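PDB 5MZ5: ALDH21) from Physcomitrella patens subsp. patens, which is an NADP(+)-dependent succinic semialdehyde dehydrogenase of the aldehyde dehydrogenase family, oxidising succinic semialdehyde to succinate. Local coordinates for residues D57-N60 with D65-A68; A214-L219 with M362-A367; P291-D296 with S426-A431; Y303-L308 with D334-G339. All blocks are in the same frame, centred on the assembly; numbering follows the deposited sequence.

Contact 1. Residues D57-N60 with D65-A68; sequences DVTN and DVAA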
loop_
_atom_site.group_PDB
_atom_site.type_symbol
_atom_site.label_atom_id
_atom_site.label_comp_id
_atom_site.label_asym_id
_atom_site.label_seq_id
_atom_site.Cartn_x
_atom_site.Cartn_y
_atom_site.Cartn_z
ATOM N N ASP A 57 32.805 33.589 11.749
ATOM C CA ASP A 57 33.512 32.918 12.849
ATOM C C ASP A 57 32.650 31.833 13.451
ATOM O O ASP A 57 31.484 32.070 13.748
ATOM C CB ASP A 57 33.874 33.921 13.957
ATOM C CG ASP A 57 35.001 34.893 13.651
ATOM O OD1 ASP A 57 35.742 34.655 12.675
ATOM O OD2 ASP A 57 35.189 35.850 14.444
ATOM N N VAL A 58 33.220 30.642 13.643
ATOM C CA VAL A 58 32.530 29.530 14.289
ATOM C C VAL A 58 33.286 29.207 15.570
ATOM O O VAL A 58 34.467 28.834 15.533
ATOM C CB VAL A 58 32.283 28.285 13.400
ATOM C CG1 VAL A 58 31.517 27.201 14.175
ATOM C CG2 VAL A 58 31.535 28.665 12.123
ATOM N N THR A 59 32.599 29.372 16.703
ATOM C CA THR A 59 33.222 29.159 18.003
ATOM C C THR A 59 33.014 27.780 18.586
ATOM O O THR A 59 32.002 27.122 18.350
ATOM C CB THR A 59 32.806 30.231 19.030
ATOM O OG1 THR A 59 31.434 30.059 19.408
ATOM C CG2 THR A 59 33.102 31.668 18.567
ATOM N N ASN A 60 33.994 27.371 19.403
ATOM C CA ASN A 60 33.946 26.174 20.215
ATOM C C ASN A 60 32.964 26.605 21.320
ATOM O O ASN A 60 33.180 27.626 21.970
ATOM C CB ASN A 60 35.343 25.866 20.761
ATOM C CG ASN A 60 35.431 24.665 21.678
ATOM O OD1 ASN A 60 34.611 24.460 22.583
ATOM N ND2 ASN A 60 36.488 23.896 21.519
ATOM N N ASP A 65 36.533 29.772 21.914
ATOM C CA ASP A 65 37.589 30.022 20.928
ATOM C C ASP A 65 37.003 29.947 19.528
ATOM O O ASP A 65 36.149 29.087 19.256
ATOM C CB ASP A 65 38.685 28.933 21.002
ATOM C CG ASP A 65 39.611 28.942 22.206
ATOM O OD1 ASP A 65 40.059 30.036 22.604
ATOM O OD2 ASP A 65 39.970 27.844 22.684
ATOM N N VAL A 66 37.520 30.772 18.613
ATOM C CA VAL A 66 37.117 30.732 17.211
ATOM C C VAL A 66 37.895 29.530 16.650
ATOM O O VAL A 66 39.123 29.578 16.552
ATOM C CB VAL A 66 37.396 32.058 16.453
ATOM C CG1 VAL A 66 36.940 31.952 14.993
ATOM C CG2 VAL A 66 36.714 33.239 17.140
ATOM N N ALA A 67 37.193 28.412 16.426
ATOM C CA ALA A 67 37.835 27.184 15.977
ATOM C C ALA A 67 37.798 27.014 14.476
ATOM O O ALA A 67 38.555 26.208 13.923
ATOM C CB ALA A 67 37.206 25.987 16.666
ATOM N N ALA A 68 36.925 27.774 13.816
ATOM C CA ALA A 68 36.732 27.701 12.382
ATOM C C ALA A 68 36.321 29.031 11.762
ATOM O O ALA A 68 35.705 29.866 12.428
ATOM C CB ALA A 68 35.706 26.614 12.055
#
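Val-58 and Ala-68 pair through their backbones: Val-58 N donates to Ala-68 O at 2.9 Å, coming in tilted from that carbonyl's plane. In return, Val-58 O is gripped twice, by Ala-67 N at 2.9 Å and by Ala-68 N at 3.2 Å, both in its carbonyl plane. Two consecutive residues facing one carbonyl make a classic beta bulge, set in the antiparallel hairpin of strands 55-59 and 66-71. The register slips by one there, and Thr-59 is paired with Val-66. Past the bulge, Asn-60 N reaches Asp-65 O at 2.8 Å, an almost straight bond (168°). On the face of Thr-59 and Val-66, the valine holds CG1 anti to its backbone N, which lays that methyl against the Asp-57 carboxylate, 3.8 Å from Asp-57 OD1. Val-66 CG2 meets Thr-59 CG2 at 4.2 Å. On the buried face, Val-58 CB packs 4.0 Å from Ala-68 CB, and both residues rest on Leu-219 at the start of helix 219-229. The turn is braced from within: Asn-60 OD1 accepts from the backbone N of Tyr-62 and of Thr-63, while Asp-65 OD2 bonds Thr-63 OG1.

Contact 2. Residues A214-L219 with M362-A367; sequences ASRTPL and MISESA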
loop_
_atom_site.group_PDB
_atom_site.type_symbol
_atom_site.label_atom_id
_atom_site.label_comp_id
_atom_site.label_asym_id
_atom_site.label_seq_id
_atom_site.Cartn_x
_atom_site.Cartn_y
_atom_site.Cartn_z
ATOM N N ALA A 214 22.541 26.645 9.823
ATOM C CA ALA A 214 22.547 27.650 10.894
ATOM C C ALA A 214 23.965 28.235 10.986
ATOM O O ALA A 214 24.950 27.496 10.902
ATOM C CB ALA A 214 22.147 27.028 12.216
ATOM N N SER A 215 24.062 29.563 11.077
ATOM C CA SER A 215 25.334 30.285 11.129
ATOM C C SER A 215 26.198 29.932 12.341
ATOM O O SER A 215 27.421 29.970 12.229
ATOM C CB SER A 215 25.109 31.789 11.022
ATOM O OG SER A 215 24.844 32.092 9.664
ATOM N N ARG A 216 25.579 29.524 13.457
ATOM C CA ARG A 216 26.294 29.099 14.668
ATOM C C ARG A 216 26.905 27.703 14.520
ATOM O O ARG A 216 27.911 27.415 15.164
ATOM C CB ARG A 216 25.368 29.136 15.893
ATOM C CG ARG A 216 25.463 30.438 16.673
ATOM C CD ARG A 216 24.630 30.424 17.949
ATOM N NE ARG A 216 23.195 30.485 17.669
ATOM C CZ ARG A 216 22.269 30.897 18.532
ATOM N NH1 ARG A 216 22.617 31.314 19.743
ATOM N NH2 ARG A 216 20.989 30.908 18.185
ATOM N N THR A 217 26.264 26.813 13.713
ATOM C CA THR A 217 26.700 25.429 13.530
ATOM C C THR A 217 26.734 25.013 12.026
ATOM O O THR A 217 26.054 24.053 11.660
ATOM C CB THR A 217 25.764 24.489 14.322
ATOM O OG1 THR A 217 24.447 24.606 13.775
ATOM C CG2 THR A 217 25.759 24.744 15.828
ATOM N N PRO A 218 27.544 25.652 11.144
ATOM C CA PRO A 218 27.494 25.271 9.719
ATOM C C PRO A 218 28.432 24.161 9.270
ATOM O O PRO A 218 28.308 23.705 8.143
ATOM C CB PRO A 218 27.874 26.582 9.014
ATOM C CG PRO A 218 28.838 27.226 9.956
ATOM C CD PRO A 218 28.441 26.815 11.354
ATOM N N LEU A 219 29.409 23.791 10.098
ATOM C CA LEU A 219 30.474 22.872 9.701
ATOM C C LEU A 219 30.015 21.479 9.364
ATOM O O LEU A 219 30.610 20.870 8.480
ATOM C CB LEU A 219 31.598 22.829 10.743
ATOM C CG LEU A 219 32.086 24.168 11.281
ATOM C CD1 LEU A 219 33.077 23.937 12.381
ATOM C CD2 LEU A 219 32.668 25.068 10.158
ATOM N N MET A 362 24.941 25.451 27.223
ATOM C CA MET A 362 23.876 25.865 26.315
ATOM C C MET A 362 24.574 26.499 25.087
ATOM O O MET A 362 25.783 26.773 25.147
ATOM C CB MET A 362 22.861 26.813 27.003
ATOM C CG MET A 362 22.080 26.160 28.157
ATOM S SD MET A 362 20.911 24.834 27.688
ATOM C CE MET A 362 21.938 23.337 27.986
ATOM N N ILE A 363 23.841 26.670 23.963
ATOM C CA ILE A 363 24.400 27.189 22.708
ATOM C C ILE A 363 25.101 28.554 22.886
ATOM O O ILE A 363 26.070 28.837 22.178
ATOM C CB ILE A 363 23.353 27.185 21.560
ATOM C CG1 ILE A 363 24.024 27.258 20.154
ATOM C CG2 ILE A 363 22.268 28.272 21.749
ATOM C CD1 ILE A 363 24.892 26.038 19.735
ATOM N N SER A 364 24.641 29.356 23.856
ATOM C CA SER A 364 25.202 30.666 24.182
ATOM C C SER A 364 24.893 31.028 25.630
ATOM O O SER A 364 23.990 30.440 26.237
ATOM C CB SER A 364 24.647 31.741 23.240
ATOM O OG SER A 364 23.265 31.978 23.463
ATOM N N GLU A 365 25.630 32.019 26.169
ATOM C CA GLU A 365 25.432 32.537 27.518
ATOM C C GLU A 365 24.055 33.230 27.618
ATOM O O GLU A 365 23.392 33.122 28.649
ATOM C CB GLU A 365 26.581 33.481 27.904
ATOM C CG GLU A 365 26.627 33.821 29.386
ATOM C CD GLU A 365 27.863 34.549 29.882
ATOM O OE1 GLU A 365 27.697 35.546 30.618
ATOM O OE2 GLU A 365 28.993 34.102 29.577
ATOM N N SER A 366 23.633 33.900 26.522
ATOM C CA SER A 366 22.341 34.573 26.379
ATOM C C SER A 366 21.185 33.543 26.468
ATOM O O SER A 366 20.174 33.803 27.136
ATOM C CB SER A 366 22.303 35.357 25.065
ATOM O OG SER A 366 20.989 35.571 24.573
ATOM N N ALA A 367 21.361 32.364 25.833
ATOM C CA ALA A 367 20.386 31.267 25.885
ATOM C C ALA A 367 20.258 30.802 27.351
ATOM O O ALA A 367 19.141 30.705 27.864
ATOM C CB ALA A 367 20.823 30.111 24.976
#
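Arg-216 and Ile-363 bring the two segments nearest each other, yet their CA atoms stay 8.5 Å apart, and no backbone bond crosses. Residues 214-219 form the irregular link from strand 209-212 to helix 219-229, with one weak turn bond from Thr-217 N to Ala-214 O. Residues 362-367 run into helix 365-380, whose N-cap is Ser-364: its OG accepts from Ala-367 N at 3.1 Å. Side chains therefore bridge the gap. The arginine bends at chi3 (-72°), so that CD lies 3.9 Å from Ile-363 CG1 while the guanidinium turns one face to the isoleucine's other branch, NH1 standing 3.7 Å from Ile-363 CG2. At the edge of the same group, near its plane, Ser-364 OG is 3.8 Å from Arg-216 NH1, too far to count as a hydrogen bond. This is the rim of the Rossmann-type cofactor site: Ser-215 and Trp-188 bind NADP(+) when it is present, though it is absent from this apo model, and Arg-216 makes a cation-pi contact with that tryptophan, which Ile-363 also touches. Ile-363 CG1 stands anti to the backbone N (chi1 -161°), which sends this branch toward the 214-219 segment, where CD1 meets Thr-217 CG2 at 4.2 Å. Cut back to an alanine, this position would lose both branches, and the Arg-216 guanidinium would probably lose aliphatic support on one face and be freer to turn. The backbone N of Ile-363 is hydrogen-bonded to Gln-318 OE1, just ahead of Ser-319 and Cys-320, which contact succinate when it is bound.

Contact 3. Residues P291-D296 with S426-A431; sequences PCIVDD and SDFKEA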
loop_
_atom_site.group_PDB
_atom_site.type_symbol
_atom_site.label_atom_id
_atom_site.label_comp_id
_atom_site.label_asym_id
_atom_site.label_seq_id
_atom_site.Cartn_x
_atom_site.Cartn_y
_atom_site.Cartn_z
ATOM N N PRO A 291 4.980 16.676 27.089
ATOM C CA PRO A 291 4.645 16.127 28.407
ATOM C C PRO A 291 4.869 14.594 28.472
ATOM O O PRO A 291 4.941 13.912 27.451
ATOM C CB PRO A 291 3.163 16.461 28.527
ATOM C CG PRO A 291 2.656 16.378 27.098
ATOM C CD PRO A 291 3.837 16.565 26.164
ATOM N N CYS A 292 4.923 14.049 29.683
ATOM C CA CYS A 292 5.008 12.605 29.893
ATOM C C CYS A 292 4.132 12.237 31.071
ATOM O O CYS A 292 4.201 12.896 32.102
ATOM C CB CYS A 292 6.449 12.127 30.096
ATOM S SG CYS A 292 6.642 10.318 30.145
ATOM N N ILE A 293 3.305 11.193 30.903
ATOM C CA ILE A 293 2.466 10.624 31.949
ATOM C C ILE A 293 3.181 9.384 32.514
ATOM O O ILE A 293 3.624 8.536 31.749
ATOM C CB ILE A 293 1.044 10.258 31.436
ATOM C CG1 ILE A 293 0.254 11.518 31.037
ATOM C CG2 ILE A 293 0.268 9.435 32.498
ATOM C CD1 ILE A 293 -1.158 11.278 30.471
ATOM N N VAL A 294 3.295 9.298 33.842
ATOM C CA VAL A 294 3.839 8.136 34.533
ATOM C C VAL A 294 2.673 7.562 35.350
ATOM O O VAL A 294 2.335 8.100 36.397
ATOM C CB VAL A 294 5.121 8.429 35.378
ATOM C CG1 VAL A 294 5.560 7.195 36.190
ATOM C CG2 VAL A 294 6.254 8.906 34.483
ATOM N N ASP A 295 2.010 6.517 34.814
ATOM C CA ASP A 295 0.885 5.856 35.489
ATOM C C ASP A 295 1.278 4.487 36.045
ATOM O O ASP A 295 0.510 3.876 36.772
ATOM C CB ASP A 295 -0.351 5.761 34.559
ATOM C CG ASP A 295 -1.679 5.650 35.302
ATOM O OD1 ASP A 295 -2.066 6.622 35.990
ATOM O OD2 ASP A 295 -2.348 4.615 35.163
ATOM N N ASP A 296 2.492 4.029 35.715
ATOM C CA ASP A 296 3.091 2.748 36.106
ATOM C C ASP A 296 4.602 2.820 35.880
ATOM O O ASP A 296 5.081 3.743 35.219
ATOM C CB ASP A 296 2.523 1.587 35.232
ATOM C CG ASP A 296 1.241 0.943 35.731
ATOM O OD1 ASP A 296 1.198 0.534 36.918
ATOM O OD2 ASP A 296 0.308 0.785 34.924
ATOM N N SER A 426 -4.473 12.791 39.902
ATOM C CA SER A 426 -5.264 11.722 40.515
ATOM C C SER A 426 -6.142 11.034 39.470
ATOM O O SER A 426 -6.475 9.856 39.638
ATOM C CB SER A 426 -6.131 12.267 41.650
ATOM O OG SER A 426 -6.914 13.373 41.227
ATOM N N ASP A 427 -6.534 11.774 38.412
ATOM C CA ASP A 427 -7.376 11.251 37.338
ATOM C C ASP A 427 -6.605 11.177 36.011
ATOM O O ASP A 427 -6.063 12.185 35.556
ATOM C CB ASP A 427 -8.662 12.088 37.202
ATOM C CG ASP A 427 -9.652 11.517 36.201
ATOM O OD1 ASP A 427 -10.165 10.415 36.443
ATOM O OD2 ASP A 427 -9.907 12.176 35.182
ATOM N N PHE A 428 -6.564 9.982 35.398
ATOM C CA PHE A 428 -5.872 9.724 34.138
ATOM C C PHE A 428 -6.397 10.594 32.978
ATOM O O PHE A 428 -5.587 11.167 32.250
ATOM C CB PHE A 428 -5.891 8.213 33.776
ATOM C CG PHE A 428 -5.220 7.917 32.457
ATOM C CD1 PHE A 428 -3.834 7.885 32.354
ATOM C CD2 PHE A 428 -5.974 7.704 31.304
ATOM C CE1 PHE A 428 -3.214 7.642 31.122
ATOM C CE2 PHE A 428 -5.352 7.451 30.077
ATOM C CZ PHE A 428 -3.978 7.430 29.991
ATOM N N LYS A 429 -7.738 10.673 32.802
ATOM C CA LYS A 429 -8.379 11.465 31.751
ATOM C C LYS A 429 -7.944 12.938 31.868
ATOM O O LYS A 429 -7.672 13.586 30.851
ATOM C CB LYS A 429 -9.907 11.378 31.867
ATOM C CG LYS A 429 -10.528 10.237 31.087
ATOM C CD LYS A 429 -12.018 10.078 31.437
ATOM C CE LYS A 429 -12.944 9.615 30.323
ATOM N NZ LYS A 429 -12.965 8.136 30.140
ATOM N N GLU A 430 -7.847 13.438 33.121
ATOM C CA GLU A 430 -7.422 14.799 33.447
ATOM C C GLU A 430 -5.960 15.016 33.124
ATOM O O GLU A 430 -5.608 16.100 32.673
ATOM C CB GLU A 430 -7.720 15.142 34.918
ATOM C CG GLU A 430 -9.183 15.467 35.182
ATOM C CD GLU A 430 -9.760 16.674 34.463
ATOM O OE1 GLU A 430 -9.108 17.743 34.445
ATOM O OE2 GLU A 430 -10.884 16.550 33.928
ATOM N N ALA A 431 -5.107 13.994 33.347
ATOM C CA ALA A 431 -3.682 14.056 33.024
ATOM C C ALA A 431 -3.510 14.214 31.498
ATOM O O ALA A 431 -2.694 15.031 31.077
ATOM C CB ALA A 431 -2.961 12.801 33.516
#
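Ile-293 and Phe-428 meet with their side chains at about a right angle, the isoleucine reaching out from the strand and the phenylalanine running across its path. The short branch does the touching: Ile-293 CG2 comes to 4.2 Å from Phe-428 CE1, approaching the ring obliquely. Its long branch is extended (chi2 178°) and passes on to the next turn of the helix, where CD1 packs 3.9 Å from Ala-431 CB. One isoleucine thus covers two helix positions with its two arms. Phe-428 has CG anti to its backbone N (chi1 178°), which brings the ring closer to the strand than the direction of its CB would suggest. Asp-295 OD1 also lies obliquely to this ring, 4.2 Å from Phe-428 CD1. The carboxylate's polar needs are met by others: OD1 is hydrogen-bonded to Tyr-425 OH, and OD2 forms a salt bridge with Lys-453. On the helix, Asp-427 is the N-cap, its OD2 receiving Glu-430 N at 3.2 Å from above the carboxylate plane. Phe-428 further packs on Ile-446 and on Leu-515 of a second subunit. Here the helix of a beta-alpha-beta crossover lies against its sheet: the chain leaves strand 419-425, runs through helix 428-435 and returns in the parallel strand 443-447, beside strand 290-294.

Contact 4. Residues Y303-L308 with D334-G339; sequences YTIQRL and DEVKEG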
loop_
_atom_site.group_PDB
_atom_site.type_symbol
_atom_site.label_atom_id
_atom_site.label_comp_id
_atom_site.label_asym_id
_atom_site.label_seq_id
_atom_site.Cartn_x
_atom_site.Cartn_y
_atom_site.Cartn_z
ATOM N N TYR A 303 14.367 1.486 35.305
ATOM C CA TYR A 303 14.277 1.737 33.878
ATOM C C TYR A 303 13.413 2.967 33.578
ATOM O O TYR A 303 13.782 3.745 32.708
ATOM C CB TYR A 303 13.774 0.504 33.106
ATOM C CG TYR A 303 13.891 0.684 31.611
ATOM C CD1 TYR A 303 15.105 0.476 30.957
ATOM C CD2 TYR A 303 12.812 1.134 30.857
ATOM C CE1 TYR A 303 15.231 0.684 29.583
ATOM C CE2 TYR A 303 12.920 1.314 29.479
ATOM C CZ TYR A 303 14.136 1.098 28.848
ATOM O OH TYR A 303 14.281 1.316 27.502
ATOM N N THR A 304 12.289 3.147 34.305
ATOM C CA THR A 304 11.397 4.312 34.143
ATOM C C THR A 304 12.152 5.617 34.417
ATOM O O THR A 304 12.113 6.508 33.568
ATOM C CB THR A 304 10.113 4.164 34.975
ATOM O OG1 THR A 304 9.512 2.924 34.632
ATOM C CG2 THR A 304 9.114 5.306 34.735
ATOM N N ILE A 305 12.893 5.688 35.551
ATOM C CA ILE A 305 13.697 6.856 35.956
ATOM C C ILE A 305 14.751 7.171 34.892
ATOM O O ILE A 305 14.856 8.322 34.481
ATOM C CB ILE A 305 14.297 6.708 37.400
ATOM C CG1 ILE A 305 13.200 6.636 38.497
ATOM C CG2 ILE A 305 15.358 7.792 37.741
ATOM C CD1 ILE A 305 12.175 7.850 38.615
ATOM N N GLN A 306 15.493 6.141 34.418
ATOM C CA GLN A 306 16.523 6.308 33.383
ATOM C C GLN A 306 15.959 6.931 32.117
ATOM O O GLN A 306 16.599 7.801 31.540
ATOM C CB GLN A 306 17.192 4.966 33.042
ATOM C CG GLN A 306 18.187 4.469 34.096
ATOM C CD GLN A 306 18.540 2.994 33.975
ATOM O OE1 GLN A 306 18.221 2.301 32.995
ATOM N NE2 GLN A 306 19.233 2.478 34.986
ATOM N N ARG A 307 14.749 6.495 31.689
ATOM C CA ARG A 307 14.111 7.021 30.475
ATOM C C ARG A 307 13.576 8.422 30.684
ATOM O O ARG A 307 13.634 9.236 29.765
ATOM C CB ARG A 307 13.037 6.056 29.942
ATOM C CG ARG A 307 13.606 4.671 29.586
ATOM C CD ARG A 307 14.169 4.595 28.190
ATOM N NE ARG A 307 15.516 5.147 28.085
ATOM C CZ ARG A 307 16.024 5.677 26.975
ATOM N NH1 ARG A 307 15.288 5.756 25.868
ATOM N NH2 ARG A 307 17.268 6.140 26.964
ATOM N N LEU A 308 13.100 8.717 31.910
ATOM C CA LEU A 308 12.621 10.057 32.270
ATOM C C LEU A 308 13.792 11.046 32.318
ATOM O O LEU A 308 13.635 12.205 31.921
ATOM C CB LEU A 308 11.882 10.036 33.600
ATOM C CG LEU A 308 10.553 9.299 33.650
ATOM C CD1 LEU A 308 9.983 9.346 35.059
ATOM C CD2 LEU A 308 9.559 9.845 32.624
ATOM N N ASP A 334 5.665 10.448 45.271
ATOM C CA ASP A 334 6.802 10.609 46.190
ATOM C C ASP A 334 7.995 9.738 45.806
ATOM O O ASP A 334 9.129 10.217 45.820
ATOM C CB ASP A 334 6.381 10.389 47.659
ATOM C CG ASP A 334 5.347 11.370 48.204
ATOM O OD1 ASP A 334 5.260 12.510 47.677
ATOM O OD2 ASP A 334 4.685 11.032 49.204
ATOM N N GLU A 335 7.730 8.482 45.409
ATOM C CA GLU A 335 8.768 7.543 44.987
ATOM C C GLU A 335 9.478 8.021 43.702
ATOM O O GLU A 335 10.710 8.003 43.646
ATOM C CB GLU A 335 8.189 6.132 44.837
ATOM C CG GLU A 335 9.250 5.061 44.679
ATOM C CD GLU A 335 8.767 3.624 44.620
ATOM O OE1 GLU A 335 7.591 3.392 44.254
ATOM O OE2 GLU A 335 9.582 2.723 44.920
ATOM N N VAL A 336 8.703 8.480 42.700
ATOM C CA VAL A 336 9.216 8.994 41.425
ATOM C C VAL A 336 10.034 10.268 41.662
ATOM O O VAL A 336 11.178 10.321 41.227
ATOM C CB VAL A 336 8.104 9.160 40.338
ATOM C CG1 VAL A 336 8.633 9.864 39.079
ATOM C CG2 VAL A 336 7.511 7.802 39.975
ATOM N N LYS A 337 9.467 11.259 42.371
ATOM C CA LYS A 337 10.138 12.523 42.697
ATOM C C LYS A 337 11.501 12.271 43.376
ATOM O O LYS A 337 12.504 12.846 42.964
ATOM C CB LYS A 337 9.224 13.401 43.585
ATOM C CG LYS A 337 9.851 14.728 44.027
ATOM C CD LYS A 337 8.821 15.677 44.609
ATOM C CE LYS A 337 8.478 15.428 46.049
ATOM N NZ LYS A 337 7.737 16.575 46.648
ATOM N N GLU A 338 11.529 11.393 44.390
ATOM C CA GLU A 338 12.738 11.035 45.118
ATOM C C GLU A 338 13.809 10.441 44.163
ATOM O O GLU A 338 14.935 10.949 44.115
ATOM C CB GLU A 338 12.376 10.075 46.258
ATOM C CG GLU A 338 13.497 9.745 47.213
ATOM C CD GLU A 338 13.181 8.556 48.100
ATOM O OE1 GLU A 338 13.061 7.434 47.557
ATOM O OE2 GLU A 338 13.053 8.739 49.332
ATOM N N GLY A 339 13.434 9.394 43.423
ATOM C CA GLY A 339 14.320 8.719 42.484
ATOM C C GLY A 339 14.783 9.600 41.338
ATOM O O GLY A 339 15.965 9.567 40.975
#
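Ile-305 projects from helix 301-313 against Val-336 and Gly-339 of helix 333-345, two neighbouring helices of an alpha/beta fold. The first is the connecting helix of a beta-alpha-beta crossover between the parallel strands 290-294 and 323-329; the second follows directly on strand 323-329. The short segments cross at -57° with their axes 10.5 Å apart. No hydrogen bond crosses; methyl groups pack on one another and on backbone carbonyl oxygens. Ile-305 holds CG1 anti to its carbonyl carbon (chi1 -64°), and the bend at chi2 (-58°) turns CD1 toward Val-336. That methyl sits 3.7 Å from the backbone atom Val-336 O and 4.1 Å from Val-336 CG1, the two side chains lying alongside and running opposite ways. The other branch, CG2, touches Gly-339 O at 3.7 Å; the glycine has no side chain, and the CA atoms of Ile-305 and Gly-339 approach to 6.8 Å. With an alanine in place of Ile-305, both branches would be gone, which would probably open a gap beside Val-336 CG1 and over the Gly-339 carbonyl. Toward the sheet, Val-336 rests on Val-328, and Leu-308 on Leu-326 and Phe-447. One turn along from Ile-305, Leu-308 adds its own methyl to the valine, CD1 lying 4.3 Å from Val-336 CG1.

How the contacts relate
Contacts 3 and 4 are buried and mainly apolar, with no hydrogen bond across either, and they share one sheet: contact 3 sets a helix against strand 290-294, and contact 4 joins two helices, of which 301-313 packs on that strand through Leu-308. There they touch directly, Val-294 CG2 lying 3.8 Å from Leu-308 CD1. Contacts 1 and 2 are only partly buried and more polar. Contact 1 is held by backbone hydrogen bonds in a hairpin, contact 2 by a guanidinium lying on aliphatic carbons beside the cofactor site. These two also meet, with Val-58 CG2 3.7 Å from Pro-218 CD. Along the chain, contact 4 is nested inside the loops closed by contacts 2 and 3.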